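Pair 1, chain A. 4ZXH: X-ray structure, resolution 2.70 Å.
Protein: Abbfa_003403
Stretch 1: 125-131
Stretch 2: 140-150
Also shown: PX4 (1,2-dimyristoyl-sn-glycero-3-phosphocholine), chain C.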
# COMPACT_ATOMS: atom_id res chain seq x y z
N PRO A 125 -29.70 14.38 14.22
CA PRO A 125 -30.22 13.09 13.76
C PRO A 125 -29.27 12.37 12.81
O PRO A 125 -28.39 13.03 12.27
CB PRO A 125 -31.52 13.47 13.05
CG PRO A 125 -31.27 14.87 12.56
CD PRO A 125 -30.31 15.52 13.51
N LEU A 126 -29.43 11.06 12.62
CA LEU A 126 -28.58 10.34 11.66
C LEU A 126 -29.32 10.13 10.34
O LEU A 126 -29.14 9.12 9.65
CB LEU A 126 -28.13 8.99 12.21
CG LEU A 126 -27.48 8.92 13.59
CD1 LEU A 126 -26.61 7.72 13.67
CD2 LEU A 126 -26.72 10.17 13.97
N TRP A 127 -30.15 11.10 9.99
CA TRP A 127 -30.87 11.08 8.73
C TRP A 127 -31.17 12.52 8.33
O TRP A 127 -31.16 13.42 9.18
CB TRP A 127 -32.15 10.25 8.85
CG TRP A 127 -32.99 10.63 10.02
CD1 TRP A 127 -32.84 10.21 11.32
CD2 TRP A 127 -34.13 11.49 10.01
NE1 TRP A 127 -33.82 10.77 12.11
CE2 TRP A 127 -34.63 11.55 11.33
CE3 TRP A 127 -34.80 12.21 9.01
CZ2 TRP A 127 -35.75 12.32 11.68
CZ3 TRP A 127 -35.93 12.96 9.36
CH2 TRP A 127 -36.38 13.01 10.67
N ARG A 128 -31.41 12.74 7.04
CA ARG A 128 -31.71 14.07 6.49
C ARG A 128 -32.74 13.97 5.39
O ARG A 128 -32.88 12.93 4.74
CB ARG A 128 -30.47 14.73 5.91
CG ARG A 128 -29.31 14.85 6.83
CD ARG A 128 -28.30 15.76 6.19
NE ARG A 128 -27.82 15.27 4.90
CZ ARG A 128 -26.64 14.66 4.74
NH1 ARG A 128 -25.85 14.48 5.80
NH2 ARG A 128 -26.23 14.27 3.54
N ILE A 129 -33.43 15.08 5.16
CA ILE A 129 -34.32 15.20 4.03
C ILE A 129 -33.89 16.39 3.19
O ILE A 129 -33.76 17.50 3.72
CB ILE A 129 -35.78 15.40 4.46
CG1 ILE A 129 -36.24 14.21 5.29
CG2 ILE A 129 -36.66 15.61 3.24
CD1 ILE A 129 -37.47 14.49 6.10
N HIS A 130 -33.65 16.16 1.90
CA HIS A 130 -33.22 17.24 1.01
C HIS A 130 -34.34 17.55 0.03
O HIS A 130 -34.74 16.68 -0.73
CB HIS A 130 -31.96 16.84 0.23
CG HIS A 130 -30.72 16.73 1.07
ND1 HIS A 130 -29.84 17.77 1.24
CD2 HIS A 130 -30.20 15.67 1.74
CE1 HIS A 130 -28.83 17.37 2.00
NE2 HIS A 130 -29.02 16.10 2.32
N CYS A 131 -34.85 18.79 0.03
CA CYS A 131 -35.95 19.16 -0.87
C CYS A 131 -35.57 20.18 -1.92
O CYS A 131 -34.79 21.08 -1.66
CB CYS A 131 -37.13 19.71 -0.08
SG CYS A 131 -37.61 18.69 1.29
N VAL A 140 -38.45 17.74 -5.93
CA VAL A 140 -37.69 16.51 -5.74
C VAL A 140 -37.34 16.39 -4.26
O VAL A 140 -36.94 17.36 -3.62
CB VAL A 140 -36.42 16.48 -6.60
CG1 VAL A 140 -35.59 15.24 -6.30
CG2 VAL A 140 -36.78 16.54 -8.08
N ILE A 141 -37.54 15.20 -3.70
CA ILE A 141 -37.38 14.99 -2.28
C ILE A 141 -36.47 13.80 -2.10
O ILE A 141 -36.78 12.72 -2.60
CB ILE A 141 -38.71 14.71 -1.57
CG1 ILE A 141 -39.75 15.75 -1.96
CG2 ILE A 141 -38.54 14.74 -0.07
CD1 ILE A 141 -39.43 17.14 -1.44
N ALA A 142 -35.35 13.98 -1.41
CA ALA A 142 -34.42 12.88 -1.21
C ALA A 142 -34.22 12.62 0.27
O ALA A 142 -33.85 13.52 1.03
CB ALA A 142 -33.08 13.16 -1.88
N PHE A 143 -34.47 11.38 0.67
CA PHE A 143 -34.30 10.94 2.04
C PHE A 143 -32.96 10.25 2.17
O PHE A 143 -32.69 9.31 1.42
CB PHE A 143 -35.42 9.99 2.45
CG PHE A 143 -36.79 10.58 2.33
CD1 PHE A 143 -37.41 11.14 3.44
CD2 PHE A 143 -37.46 10.58 1.12
CE1 PHE A 143 -38.68 11.68 3.34
CE2 PHE A 143 -38.72 11.12 1.02
CZ PHE A 143 -39.32 11.68 2.13
N VAL A 144 -32.13 10.71 3.10
CA VAL A 144 -30.81 10.13 3.35
C VAL A 144 -30.73 9.53 4.75
O VAL A 144 -30.93 10.24 5.74
CB VAL A 144 -29.70 11.17 3.25
CG1 VAL A 144 -28.37 10.48 3.13
CG2 VAL A 144 -29.92 12.06 2.07
N ILE A 145 -30.45 8.23 4.84
CA ILE A 145 -30.32 7.60 6.15
C ILE A 145 -29.00 6.85 6.22
O ILE A 145 -28.70 6.04 5.34
CB ILE A 145 -31.46 6.58 6.44
CG1 ILE A 145 -32.82 7.24 6.42
CG2 ILE A 145 -31.29 6.01 7.80
CD1 ILE A 145 -33.58 7.08 5.14
N HIS A 146 -28.23 7.10 7.26
CA HIS A 146 -26.97 6.39 7.39
C HIS A 146 -27.20 4.93 7.75
O HIS A 146 -28.04 4.60 8.60
CB HIS A 146 -26.09 7.06 8.44
CG HIS A 146 -24.67 6.60 8.39
ND1 HIS A 146 -24.26 5.39 8.91
CD2 HIS A 146 -23.56 7.19 7.87
CE1 HIS A 146 -22.96 5.26 8.72
NE2 HIS A 146 -22.51 6.33 8.09
N HIS A 147 -26.46 4.05 7.08
CA HIS A 147 -26.66 2.60 7.20
C HIS A 147 -26.33 2.07 8.62
O HIS A 147 -26.82 1.01 9.03
CB HIS A 147 -25.81 1.89 6.14
CG HIS A 147 -26.26 0.50 5.80
ND1 HIS A 147 -26.75 -0.38 6.73
CD2 HIS A 147 -26.23 -0.17 4.61
CE1 HIS A 147 -27.03 -1.53 6.14
NE2 HIS A 147 -26.72 -1.43 4.86
N ALA A 148 -25.53 2.81 9.38
CA ALA A 148 -25.33 2.46 10.80
C ALA A 148 -26.64 2.51 11.58
O ALA A 148 -26.77 1.84 12.61
CB ALA A 148 -24.29 3.38 11.45
N LEU A 149 -27.61 3.29 11.10
CA LEU A 149 -28.87 3.44 11.82
C LEU A 149 -29.86 2.36 11.42
O LEU A 149 -30.49 1.74 12.28
CB LEU A 149 -29.48 4.82 11.59
CG LEU A 149 -30.70 5.13 12.47
CD1 LEU A 149 -30.31 5.30 13.97
CD2 LEU A 149 -31.50 6.34 11.96
N MET A 150 -30.02 2.12 10.12
CA MET A 150 -30.95 1.08 9.69
C MET A 150 -30.59 0.56 8.31
O MET A 150 -29.83 1.18 7.59
CB MET A 150 -32.42 1.57 9.74
CG MET A 150 -32.80 2.81 8.88
SD MET A 150 -34.58 3.30 8.98
CE MET A 150 -34.62 4.11 10.56
O1 PX4 C . -42.80 25.99 2.28
O2 PX4 C . -43.30 25.97 -0.28
P1 PX4 C . -43.62 25.48 1.12
O3 PX4 C . -45.20 25.71 1.40
C1 PX4 C . -45.73 26.78 2.17
C2 PX4 C . -47.25 26.80 1.98
N1 PX4 C . -47.95 27.72 2.91
C3 PX4 C . -47.17 28.95 3.11
C4 PX4 C . -49.26 28.07 2.34
C5 PX4 C . -48.17 27.05 4.20
O4 PX4 C . -43.59 23.87 1.12
C6 PX4 C . -43.20 23.07 -0.01
C7 PX4 C . -42.60 21.77 0.51
C8 PX4 C . -41.93 22.14 1.83
O5 PX4 C . -41.33 21.00 2.43
C9 PX4 C . -41.27 20.83 3.88
O6 PX4 C . -41.89 21.59 4.61
C10 PX4 C . -40.45 19.71 4.47
C11 PX4 C . -41.35 18.57 4.93
C12 PX4 C . -40.93 17.29 4.23
C13 PX4 C . -41.08 16.11 5.19
C14 PX4 C . -41.98 15.05 4.59
C15 PX4 C . -42.42 14.11 5.71
C16 PX4 C . -42.02 12.69 5.38
C17 PX4 C . -42.21 11.79 6.59
C18 PX4 C . -40.94 11.77 7.44
C19 PX4 C . -40.17 10.47 7.27
C20 PX4 C . -38.71 10.67 7.68
C21 PX4 C . -37.94 9.35 7.62
C22 PX4 C . -36.46 9.55 7.33
O7 PX4 C . -43.62 20.77 0.73
C23 PX4 C . -43.27 19.46 0.17
O8 PX4 C . -42.50 19.44 -0.77
C24 PX4 C . -43.83 18.16 0.76
C25 PX4 C . -43.40 16.86 0.06
C26 PX4 C . -43.85 15.60 0.82
C27 PX4 C . -43.34 14.29 0.18
C28 PX4 C . -43.82 13.02 0.89
C29 PX4 C . -43.30 11.72 0.24
C30 PX4 C . -43.84 10.45 0.92
C31 PX4 C . -42.90 9.21 0.89
C32 PX4 C . -41.80 9.33 1.96
C33 PX4 C . -41.12 8.02 2.39
C34 PX4 C . -39.76 8.29 3.05
C35 PX4 C . -39.32 7.29 4.12
C36 PX4 C . -38.01 6.61 3.76

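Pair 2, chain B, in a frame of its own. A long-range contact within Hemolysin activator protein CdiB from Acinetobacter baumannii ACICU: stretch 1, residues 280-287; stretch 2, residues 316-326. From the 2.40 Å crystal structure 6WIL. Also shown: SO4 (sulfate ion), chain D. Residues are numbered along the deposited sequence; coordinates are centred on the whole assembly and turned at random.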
# COMPACT_ATOMS: atom_id res chain seq x y z
N GLY B 280 9.16 0.66 13.85
CA GLY B 280 10.00 -0.32 13.18
C GLY B 280 9.27 -1.00 12.03
O GLY B 280 8.78 -0.33 11.11
N TYR B 281 9.18 -2.33 12.10
CA TYR B 281 8.42 -3.08 11.11
C TYR B 281 6.92 -2.97 11.32
O TYR B 281 6.16 -3.35 10.42
CB TYR B 281 8.83 -4.56 11.13
CG TYR B 281 10.12 -4.87 10.41
CD1 TYR B 281 10.22 -4.70 9.03
CD2 TYR B 281 11.23 -5.35 11.10
CE1 TYR B 281 11.39 -4.98 8.36
CE2 TYR B 281 12.40 -5.64 10.43
CZ TYR B 281 12.48 -5.45 9.07
OH TYR B 281 13.65 -5.74 8.41
N TYR B 282 6.47 -2.47 12.46
CA TYR B 282 5.05 -2.35 12.73
C TYR B 282 4.51 -1.03 12.20
O TYR B 282 5.26 -0.10 11.89
CB TYR B 282 4.77 -2.46 14.23
CG TYR B 282 4.97 -3.86 14.77
CD1 TYR B 282 6.22 -4.31 15.13
CD2 TYR B 282 3.89 -4.73 14.89
CE1 TYR B 282 6.41 -5.59 15.62
CE2 TYR B 282 4.07 -6.02 15.38
CZ TYR B 282 5.34 -6.44 15.73
OH TYR B 282 5.52 -7.71 16.21
N ASP B 283 3.19 -0.96 12.10
CA ASP B 283 2.50 0.27 11.73
C ASP B 283 1.21 0.35 12.52
O ASP B 283 0.45 -0.62 12.55
CB ASP B 283 2.23 0.32 10.22
CG ASP B 283 2.28 1.74 9.66
OD1 ASP B 283 2.62 2.67 10.41
OD2 ASP B 283 1.98 1.92 8.46
N LEU B 284 0.97 1.49 13.16
CA LEU B 284 -0.23 1.70 13.96
C LEU B 284 -1.04 2.83 13.36
O LEU B 284 -0.48 3.88 13.02
CB LEU B 284 0.11 2.03 15.42
CG LEU B 284 0.68 0.95 16.33
CD1 LEU B 284 2.10 0.59 15.94
CD2 LEU B 284 0.61 1.41 17.78
N GLY B 285 -2.34 2.63 13.24
CA GLY B 285 -3.20 3.65 12.68
C GLY B 285 -4.55 3.64 13.35
O GLY B 285 -5.03 2.61 13.84
N PHE B 286 -5.17 4.82 13.40
CA PHE B 286 -6.56 4.90 13.81
C PHE B 286 -7.23 5.99 13.00
O PHE B 286 -6.60 6.98 12.60
CB PHE B 286 -6.72 5.11 15.33
CG PHE B 286 -6.60 6.54 15.78
CD1 PHE B 286 -7.68 7.40 15.70
CD2 PHE B 286 -5.42 6.99 16.36
CE1 PHE B 286 -7.57 8.71 16.13
CE2 PHE B 286 -5.31 8.30 16.80
CZ PHE B 286 -6.39 9.16 16.69
N SER B 287 -8.51 5.80 12.73
CA SER B 287 -9.28 6.74 11.92
C SER B 287 -10.69 6.85 12.48
O SER B 287 -11.15 6.00 13.24
CB SER B 287 -9.31 6.31 10.44
OG SER B 287 -9.64 4.94 10.31
N ASN B 316 -11.96 3.19 13.67
CA ASN B 316 -11.11 2.08 13.25
C ASN B 316 -9.76 2.14 13.93
O ASN B 316 -9.19 3.22 14.09
CB ASN B 316 -10.90 2.07 11.73
CG ASN B 316 -12.10 1.54 10.97
OD1 ASN B 316 -13.24 1.82 11.32
ND2 ASN B 316 -11.84 0.77 9.92
N LEU B 317 -9.25 0.98 14.32
CA LEU B 317 -7.90 0.82 14.84
C LEU B 317 -7.18 -0.22 14.00
O LEU B 317 -7.71 -1.32 13.77
CB LEU B 317 -7.93 0.40 16.31
CG LEU B 317 -6.60 0.33 17.06
CD1 LEU B 317 -6.16 1.71 17.52
CD2 LEU B 317 -6.72 -0.63 18.22
N ASN B 318 -5.98 0.12 13.52
CA ASN B 318 -5.24 -0.73 12.60
C ASN B 318 -3.85 -1.04 13.13
O ASN B 318 -3.18 -0.17 13.71
CB ASN B 318 -5.10 -0.08 11.22
CG ASN B 318 -6.44 0.23 10.59
OD1 ASN B 318 -7.48 -0.22 11.06
ND2 ASN B 318 -6.42 1.01 9.52
N LEU B 319 -3.40 -2.28 12.91
CA LEU B 319 -2.04 -2.70 13.21
C LEU B 319 -1.55 -3.60 12.09
O LEU B 319 -2.20 -4.60 11.77
CB LEU B 319 -1.95 -3.43 14.55
CG LEU B 319 -0.54 -3.85 14.99
CD1 LEU B 319 0.37 -2.63 15.09
CD2 LEU B 319 -0.56 -4.61 16.31
N SER B 320 -0.43 -3.24 11.48
CA SER B 320 0.18 -4.05 10.43
C SER B 320 1.65 -4.26 10.75
O SER B 320 2.27 -3.45 11.45
CB SER B 320 0.03 -3.40 9.05
OG SER B 320 0.84 -2.25 8.93
N ARG B 321 2.21 -5.34 10.23
CA ARG B 321 3.61 -5.67 10.45
C ARG B 321 4.21 -6.17 9.15
O ARG B 321 3.67 -7.07 8.52
CB ARG B 321 3.77 -6.73 11.55
CG ARG B 321 5.18 -6.82 12.11
CD ARG B 321 5.59 -8.26 12.37
NE ARG B 321 6.70 -8.35 13.31
CZ ARG B 321 7.98 -8.21 12.98
NH1 ARG B 321 8.32 -7.97 11.72
NH2 ARG B 321 8.92 -8.30 13.91
N VAL B 322 5.34 -5.57 8.76
CA VAL B 322 6.08 -6.07 7.60
C VAL B 322 6.70 -7.41 7.97
O VAL B 322 7.46 -7.51 8.94
CB VAL B 322 7.14 -5.06 7.15
CG1 VAL B 322 8.05 -5.70 6.11
CG2 VAL B 322 6.49 -3.80 6.60
N ILE B 323 6.38 -8.44 7.20
CA ILE B 323 6.84 -9.79 7.49
C ILE B 323 7.98 -10.17 6.55
O ILE B 323 8.82 -11.01 6.89
CB ILE B 323 5.68 -10.80 7.40
CG1 ILE B 323 4.99 -10.71 6.04
CG2 ILE B 323 4.67 -10.56 8.51
CD1 ILE B 323 3.83 -11.66 5.89
N SER B 324 8.02 -9.56 5.36
CA SER B 324 9.03 -9.87 4.37
C SER B 324 9.21 -8.68 3.43
O SER B 324 8.22 -8.08 3.00
CB SER B 324 8.66 -11.12 3.56
OG SER B 324 9.27 -11.10 2.28
N ARG B 325 10.46 -8.37 3.11
CA ARG B 325 10.73 -7.29 2.17
C ARG B 325 12.07 -7.53 1.49
O ARG B 325 12.90 -8.31 1.96
CB ARG B 325 10.73 -5.92 2.87
CG ARG B 325 11.90 -5.69 3.80
CD ARG B 325 11.91 -4.25 4.25
NE ARG B 325 12.15 -3.35 3.13
CZ ARG B 325 11.57 -2.16 2.99
NH1 ARG B 325 10.71 -1.72 3.89
NH2 ARG B 325 11.85 -1.41 1.93
N SER B 326 12.27 -6.83 0.38
CA SER B 326 13.53 -6.84 -0.34
C SER B 326 13.59 -5.60 -1.21
O SER B 326 12.71 -4.73 -1.15
CB SER B 326 13.69 -8.10 -1.19
OG SER B 326 13.07 -7.92 -2.45
S SO4 D . 11.73 -6.95 15.21
O1 SO4 D . 11.90 -7.73 13.98
O2 SO4 D . 10.30 -6.74 15.44
O3 SO4 D . 12.41 -5.67 15.07
O4 SO4 D . 12.29 -7.67 16.35

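Both pairs are two antiparallel strands joined edge to edge, and 14 central residues superpose with an RMSD of 0.6 Å. The strand axes run at 166° in pair 1 and 165° in pair 2. Leu A126 falls on Tyr B281 and His A146 on Val B322, and from there the registers run in step, Trp A127 opposite Ile A145 matching Tyr B282 opposite Arg B321.

Because the backbone makes the ladder, side chains are free to differ. In pair 1, Arg A128 N donates to Val A144 O at 2.9 Å, and Val A144 N returns a bond to Arg A128 O at 2.9 Å; the matched residues do the same, Asp B283 N to Ser B320 O at 2.7 Å and Ser B320 N to Asp B283 O at 3.0 Å. The ladder opens similarly too, with His A146 N to Leu A126 O at 3.3 Å and Val B322 N to Tyr B281 O at 2.9 Å.

The face carrying Trp A127, Ile A129 and Phe A143 is apolar in pair 1. Ile A129 CG1 lies 3.8 Å from Phe A143 CD1. PX4 C34 lies over one face of the Phe A143 ring, and the closest approach is Phe A143 CZ to PX4 C32, 3.4 Å. Branched and aromatic side chains suit a place where strand and acyl chain must both be covered. At the same positions Leu B284 CD1 meets Leu B319 CD1 at 3.8 Å, a slimmer pairing on the surface.

The next pair on this face diverges most. Trp A127 sends the end of its side chain away from the partner strand, leaving CB to touch Ile A145 CG1 at 3.9 Å, while its CE3 comes within 3.6 Å of PX4 C22. Tyr B282 instead brings its ring nearer, and Arg B321 lays its aliphatic stem over one face, CG 3.6 Å from the ring centroid. The arginine suits this place twice over: its methylenes pack on the ring, while NE makes a weak hydrogen bond to Tyr B282 OH at 3.2 Å. Arg B321 NH2 also donates to SO4 O1 at 3.0 Å, an ion probably from the crystallisation liquor.

On the other face, His A130 pairs with the small Ala A142, CB to CB 4.4 Å, and its ring reaches Val A144, His A130 CD2 to Val A144 CG2 3.6 Å; its NE2 accepts from Arg A128 NE at 3.0 Å, so these two atoms satisfy each other within a buried layer. Pair 2 places Gly B285 at the histidine position, facing Asn B318; the same two backbone bonds form in both pairs (Gly B285 N to Asn B318 O 3.0 Å, Asn B318 N to Gly B285 O 2.7 Å), but Gly B285 adds no side chain to the face. Beside it, Asp B283 CB packs 3.2 Å from Ser B320 OG, a compact neighbour where pair 1 has valine.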